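Local coordinates for protein endoglucanase (Bacillus akibai, PDB 1UWW) that hydrolyses internal beta-1,4-glucosidic linkages of cellulose and related beta-glucans, this chain being its family 28 carbohydrate-binding module, specific for non-crystalline cellulose, at residues F91-E102 and I168-G179. Residues are numbered along the deposited sequence; the frame is centred on the assembly and turned at random.
With CA (calcium ion), chain D; CA (calcium ion), chain E.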
loop_
_atom_site.group_PDB
_atom_site.type_symbol
_atom_site.label_atom_id
_atom_site.label_comp_id
_atom_site.label_asym_id
_atom_site.label_seq_id
_atom_site.Cartn_x
_atom_site.Cartn_y
_atom_site.Cartn_z
ATOM N N PHE A 91 -13.143 -0.903 10.070
ATOM C CA PHE A 91 -13.231 -1.897 11.113
ATOM C C PHE A 91 -12.333 -1.501 12.282
ATOM O O PHE A 91 -11.382 -0.749 12.124
ATOM C CB PHE A 91 -12.920 -3.341 10.625
ATOM C CG PHE A 91 -11.573 -3.548 9.972
ATOM C CD1 PHE A 91 -11.392 -3.286 8.610
ATOM C CD2 PHE A 91 -10.525 -4.116 10.684
ATOM C CE1 PHE A 91 -10.162 -3.558 7.989
ATOM C CE2 PHE A 91 -9.319 -4.383 10.073
ATOM C CZ PHE A 91 -9.148 -4.075 8.731
ATOM N N ASP A 92 -12.684 -2.027 13.451
ATOM C CA ASP A 92 -11.789 -1.971 14.611
ATOM C C ASP A 92 -10.795 -3.116 14.527
ATOM O O ASP A 92 -11.176 -4.257 14.307
ATOM C CB ASP A 92 -12.590 -2.074 15.916
ATOM C CG ASP A 92 -13.504 -0.919 16.100
ATOM O OD1 ASP A 92 -13.048 0.248 16.118
ATOM O OD2 ASP A 92 -14.745 -1.095 16.167
ATOM N N PHE A 93 -9.527 -2.789 14.643
ATOM C CA PHE A 93 -8.458 -3.782 14.583
ATOM C C PHE A 93 -7.670 -3.672 15.857
ATOM O O PHE A 93 -7.256 -2.594 16.238
ATOM C CB PHE A 93 -7.545 -3.515 13.405
ATOM C CG PHE A 93 -6.529 -4.602 13.163
ATOM C CD1 PHE A 93 -6.878 -5.939 13.066
ATOM C CD2 PHE A 93 -5.188 -4.274 13.038
ATOM C CE1 PHE A 93 -5.891 -6.935 12.849
ATOM C CE2 PHE A 93 -4.214 -5.266 12.803
ATOM C CZ PHE A 93 -4.556 -6.575 12.720
ATOM N N TYR A 94 -7.471 -4.784 16.535
ATOM C CA TYR A 94 -6.740 -4.783 17.790
ATOM C C TYR A 94 -5.597 -5.773 17.707
ATOM O O TYR A 94 -5.707 -6.830 17.078
ATOM C CB TYR A 94 -7.613 -5.190 18.966
ATOM C CG TYR A 94 -8.922 -4.442 19.106
ATOM C CD1 TYR A 94 -10.054 -4.852 18.437
ATOM C CD2 TYR A 94 -9.026 -3.356 19.937
ATOM C CE1 TYR A 94 -11.251 -4.181 18.581
ATOM C CE2 TYR A 94 -10.222 -2.674 20.094
ATOM C CZ TYR A 94 -11.311 -3.114 19.425
ATOM O OH TYR A 94 -12.538 -2.477 19.573
ATOM N N LEU A 95 -4.505 -5.412 18.342
ATOM C CA LEU A 95 -3.365 -6.302 18.488
ATOM C C LEU A 95 -3.038 -6.459 19.958
ATOM O O LEU A 95 -2.948 -5.484 20.697
ATOM C CB LEU A 95 -2.151 -5.778 17.737
ATOM C CG LEU A 95 -2.399 -5.449 16.265
ATOM C CD1 LEU A 95 -2.684 -3.986 16.114
ATOM C CD2 LEU A 95 -1.242 -5.860 15.390
ATOM N N ASP A 96 -2.806 -7.705 20.356
ATOM C CA ASP A 96 -2.198 -8.006 21.641
ATOM C C ASP A 96 -0.920 -8.784 21.359
ATOM O O ASP A 96 -0.931 -10.021 21.265
ATOM C CB ASP A 96 -3.126 -8.805 22.530
ATOM C CG ASP A 96 -2.580 -8.965 23.954
ATOM O OD1 ASP A 96 -1.379 -8.654 24.198
ATOM O OD2 ASP A 96 -3.303 -9.362 24.903
ATOM N N PRO A 97 0.169 -8.054 21.158
ATOM C CA PRO A 97 1.427 -8.739 20.843
ATOM C C PRO A 97 1.987 -9.489 22.038
ATOM O O PRO A 97 1.797 -9.101 23.189
ATOM C CB PRO A 97 2.380 -7.606 20.460
ATOM C CG PRO A 97 1.816 -6.401 21.098
ATOM C CD PRO A 97 0.332 -6.592 21.218
ATOM N N VAL A 98 2.681 -10.562 21.718
ATOM C CA VAL A 98 3.699 -11.094 22.607
ATOM C C VAL A 98 5.072 -10.578 22.210
ATOM O O VAL A 98 5.942 -10.445 23.082
ATOM C CB VAL A 98 3.671 -12.648 22.684
ATOM C CG1 VAL A 98 4.860 -13.213 23.423
ATOM C CG2 VAL A 98 2.310 -13.090 23.179
ATOM N N ARG A 99 5.326 -10.370 20.912
ATOM C CA ARG A 99 6.531 -9.697 20.413
ATOM C C ARG A 99 6.076 -8.658 19.377
ATOM O O ARG A 99 5.297 -8.971 18.460
ATOM C CB ARG A 99 7.492 -10.692 19.737
ATOM C CG ARG A 99 8.710 -10.040 19.110
ATOM C CD ARG A 99 9.754 -11.025 18.655
ATOM N NE ARG A 99 9.173 -11.986 17.714
ATOM C CZ ARG A 99 9.315 -13.300 17.782
ATOM N NH1 ARG A 99 10.095 -13.837 18.700
ATOM N NH2 ARG A 99 8.702 -14.092 16.949
ATOM N N ALA A 100 6.576 -7.437 19.509
ATOM C CA ALA A 100 6.431 -6.426 18.463
ATOM C C ALA A 100 7.409 -5.316 18.761
ATOM O O ALA A 100 7.133 -4.462 19.609
ATOM C CB ALA A 100 4.986 -5.899 18.384
ATOM N N THR A 101 8.583 -5.392 18.158
ATOM C CA THR A 101 9.665 -4.440 18.459
ATOM C C THR A 101 10.126 -3.661 17.255
ATOM O O THR A 101 10.869 -2.688 17.421
ATOM C CB THR A 101 10.920 -5.138 19.075
ATOM O OG1 THR A 101 11.591 -5.931 18.104
ATOM C CG2 THR A 101 10.545 -6.110 20.200
ATOM N N GLU A 102 9.699 -4.038 16.053
ATOM C CA GLU A 102 10.212 -3.387 14.838
ATOM C C GLU A 102 9.312 -3.651 13.637
ATOM O O GLU A 102 8.463 -4.537 13.667
ATOM C CB GLU A 102 11.629 -3.856 14.539
ATOM C CG GLU A 102 11.762 -5.318 14.228
ATOM C CD GLU A 102 13.228 -5.734 14.188
ATOM O OE1 GLU A 102 14.099 -4.863 14.440
ATOM O OE2 GLU A 102 13.510 -6.905 13.894
ATOM N N ILE A 168 -9.143 -8.989 2.916
ATOM C CA ILE A 168 -8.347 -8.068 3.715
ATOM C C ILE A 168 -7.029 -8.772 3.924
ATOM O O ILE A 168 -7.000 -9.882 4.494
ATOM C CB ILE A 168 -9.016 -7.694 5.064
ATOM C CG1 ILE A 168 -10.423 -7.141 4.813
ATOM C CG2 ILE A 168 -8.181 -6.678 5.770
ATOM C CD1 ILE A 168 -11.184 -6.856 6.058
ATOM N N ILE A 169 -5.954 -8.146 3.478
ATOM C CA ILE A 169 -4.610 -8.714 3.503
ATOM C C ILE A 169 -3.806 -7.994 4.543
ATOM O O ILE A 169 -3.753 -6.762 4.545
ATOM C CB ILE A 169 -3.964 -8.567 2.113
ATOM C CG1 ILE A 169 -4.792 -9.314 1.058
ATOM C CG2 ILE A 169 -2.537 -9.146 2.155
ATOM C CD1 ILE A 169 -4.409 -9.052 -0.363
ATOM N N PHE A 170 -3.154 -8.736 5.435
ATOM C CA PHE A 170 -2.384 -8.192 6.558
ATOM C C PHE A 170 -0.917 -8.515 6.318
ATOM O O PHE A 170 -0.423 -9.578 6.743
ATOM C CB PHE A 170 -2.861 -8.780 7.879
ATOM C CG PHE A 170 -4.289 -8.461 8.207
ATOM C CD1 PHE A 170 -5.312 -9.226 7.709
ATOM C CD2 PHE A 170 -4.617 -7.389 9.030
ATOM C CE1 PHE A 170 -6.635 -8.982 8.035
ATOM C CE2 PHE A 170 -5.944 -7.122 9.349
ATOM C CZ PHE A 170 -6.945 -7.918 8.849
ATOM N N ALA A 171 -0.196 -7.651 5.626
ATOM C CA ALA A 171 1.151 -7.977 5.137
ATOM C C ALA A 171 2.264 -7.470 6.046
ATOM O O ALA A 171 2.210 -6.381 6.591
ATOM C CB ALA A 171 1.334 -7.407 3.754
ATOM N N ASP A 172 3.301 -8.285 6.174
ATOM C CA ASP A 172 4.505 -7.978 6.931
ATOM C C ASP A 172 5.348 -6.936 6.218
ATOM O O ASP A 172 5.598 -7.049 5.015
ATOM C CB ASP A 172 5.297 -9.282 7.053
ATOM C CG ASP A 172 6.468 -9.207 7.999
ATOM O OD1 ASP A 172 6.600 -8.283 8.806
ATOM O OD2 ASP A 172 7.314 -10.139 7.934
ATOM N N VAL A 173 5.838 -5.958 6.966
ATOM C CA VAL A 173 6.841 -5.016 6.490
ATOM C C VAL A 173 8.020 -5.066 7.463
ATOM O O VAL A 173 8.151 -4.252 8.363
ATOM C CB VAL A 173 6.295 -3.570 6.442
ATOM C CG1 VAL A 173 7.298 -2.657 5.766
ATOM C CG2 VAL A 173 4.931 -3.496 5.736
ATOM N N GLU A 174 8.878 -6.064 7.260
ATOM C CA GLU A 174 10.103 -6.221 8.047
ATOM C C GLU A 174 9.859 -6.273 9.577
ATOM O O GLU A 174 10.638 -5.734 10.368
ATOM C CB GLU A 174 11.119 -5.108 7.703
ATOM C CG GLU A 174 11.659 -5.161 6.275
ATOM C CD GLU A 174 12.594 -3.990 5.913
ATOM O OE1 GLU A 174 12.920 -3.128 6.780
ATOM O OE2 GLU A 174 13.007 -3.916 4.737
ATOM N N SER A 175 8.757 -6.892 9.993
ATOM C CA SER A 175 8.374 -6.868 11.414
ATOM C C SER A 175 8.719 -8.182 12.089
ATOM O O SER A 175 9.025 -9.167 11.433
ATOM C CB SER A 175 6.880 -6.629 11.596
ATOM O OG SER A 175 6.159 -7.834 11.463
ATOM N N ASP A 176 8.651 -8.170 13.420
ATOM C CA ASP A 176 8.792 -9.383 14.214
ATOM C C ASP A 176 7.515 -9.685 14.976
ATOM O O ASP A 176 7.526 -10.387 16.003
ATOM C CB ASP A 176 10.015 -9.279 15.124
ATOM C CG ASP A 176 9.924 -8.185 16.136
ATOM O OD1 ASP A 176 8.980 -7.352 16.146
ATOM O OD2 ASP A 176 10.823 -8.074 17.030
ATOM N N PHE A 177 6.389 -9.188 14.477
ATOM C CA PHE A 177 5.140 -9.375 15.177
ATOM C C PHE A 177 4.811 -10.848 15.435
ATOM O O PHE A 177 4.862 -11.692 14.538
ATOM C CB PHE A 177 3.952 -8.751 14.395
ATOM C CG PHE A 177 2.644 -8.979 15.102
ATOM C CD1 PHE A 177 2.256 -8.176 16.152
ATOM C CD2 PHE A 177 1.852 -10.049 14.783
ATOM C CE1 PHE A 177 1.081 -8.422 16.851
ATOM C CE2 PHE A 177 0.678 -10.305 15.488
ATOM C CZ PHE A 177 0.296 -9.496 16.501
ATOM N N ALA A 178 4.414 -11.140 16.686
ATOM C CA ALA A 178 3.769 -12.390 17.035
ATOM C C ALA A 178 2.762 -12.099 18.144
ATOM O O ALA A 178 3.075 -11.350 19.058
ATOM C CB ALA A 178 4.804 -13.409 17.536
ATOM N N GLY A 179 1.576 -12.665 18.039
ATOM C CA GLY A 179 0.535 -12.435 19.030
ATOM C C GLY A 179 -0.830 -12.656 18.466
ATOM O O GLY A 179 -0.991 -13.310 17.452
HETATM CA CA CA D . 0.772 -8.741 25.260
HETATM CA CA CA E . -14.558 1.902 15.681
HETATM O O HOH W 1 7.041 -13.524 14.707
HETATM O O HOH W 2 13.275 -8.550 16.157
HETATM O O HOH W 3 12.023 -7.895 11.868
HETATM O O HOH W 4 3.013 -7.620 25.565
HETATM O O HOH W 5 0.486 -6.419 24.741
HETATM O O HOH W 6 -0.377 -8.519 27.337
HETATM O O HOH W 7 -14.246 2.310 17.499
HETATM O O HOH W 8 -15.940 3.955 16.246
#
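Asp176 presents both carboxylate oxygens to Thr101: OD1 takes Thr101 N on its syn lone pair at 2.8 Å, almost straight at 176°, and OD2 receives Thr101 OG1 at 2.5 Å. Two bonds thus fix the rotation of the carboxylate. Arg99 lies across Asp176, and the bend of its chain at chi3 (56°) lets NE donate to a lone pair of Asp176 O at 2.9 Å, within the guanidinium plane. A water accepting from Arg99 NH2 lies within hydrogen-bonding distance of Phe177 O; another spans Glu102 OE2 and Asp176 OD2, probably easing their proximity. Ala178 O accepts from both Val98 N and Arg99 N, a classic beta bulge; just before it, Asp96 OD1 and Pro97 O bind a calcium ion. Inward, Phe177 CE1 meets Leu95 CD2 at 3.8 Å, and Phe170 CE2 lies over one face of the Phe93 ring, 3.5 Å from Phe93 CE1. Asp172 OD1 accepts Ser175 N, an Asx motif, and takes Ser175 OG from the other face of its plane. Strands 88-97 and 165-173 belong to opposing antiparallel sheets of a beta-sandwich, their segment axes 12.6 Å apart; strands 142-150 and 180-189 flank the former, 73-77 and 104-111 the latter.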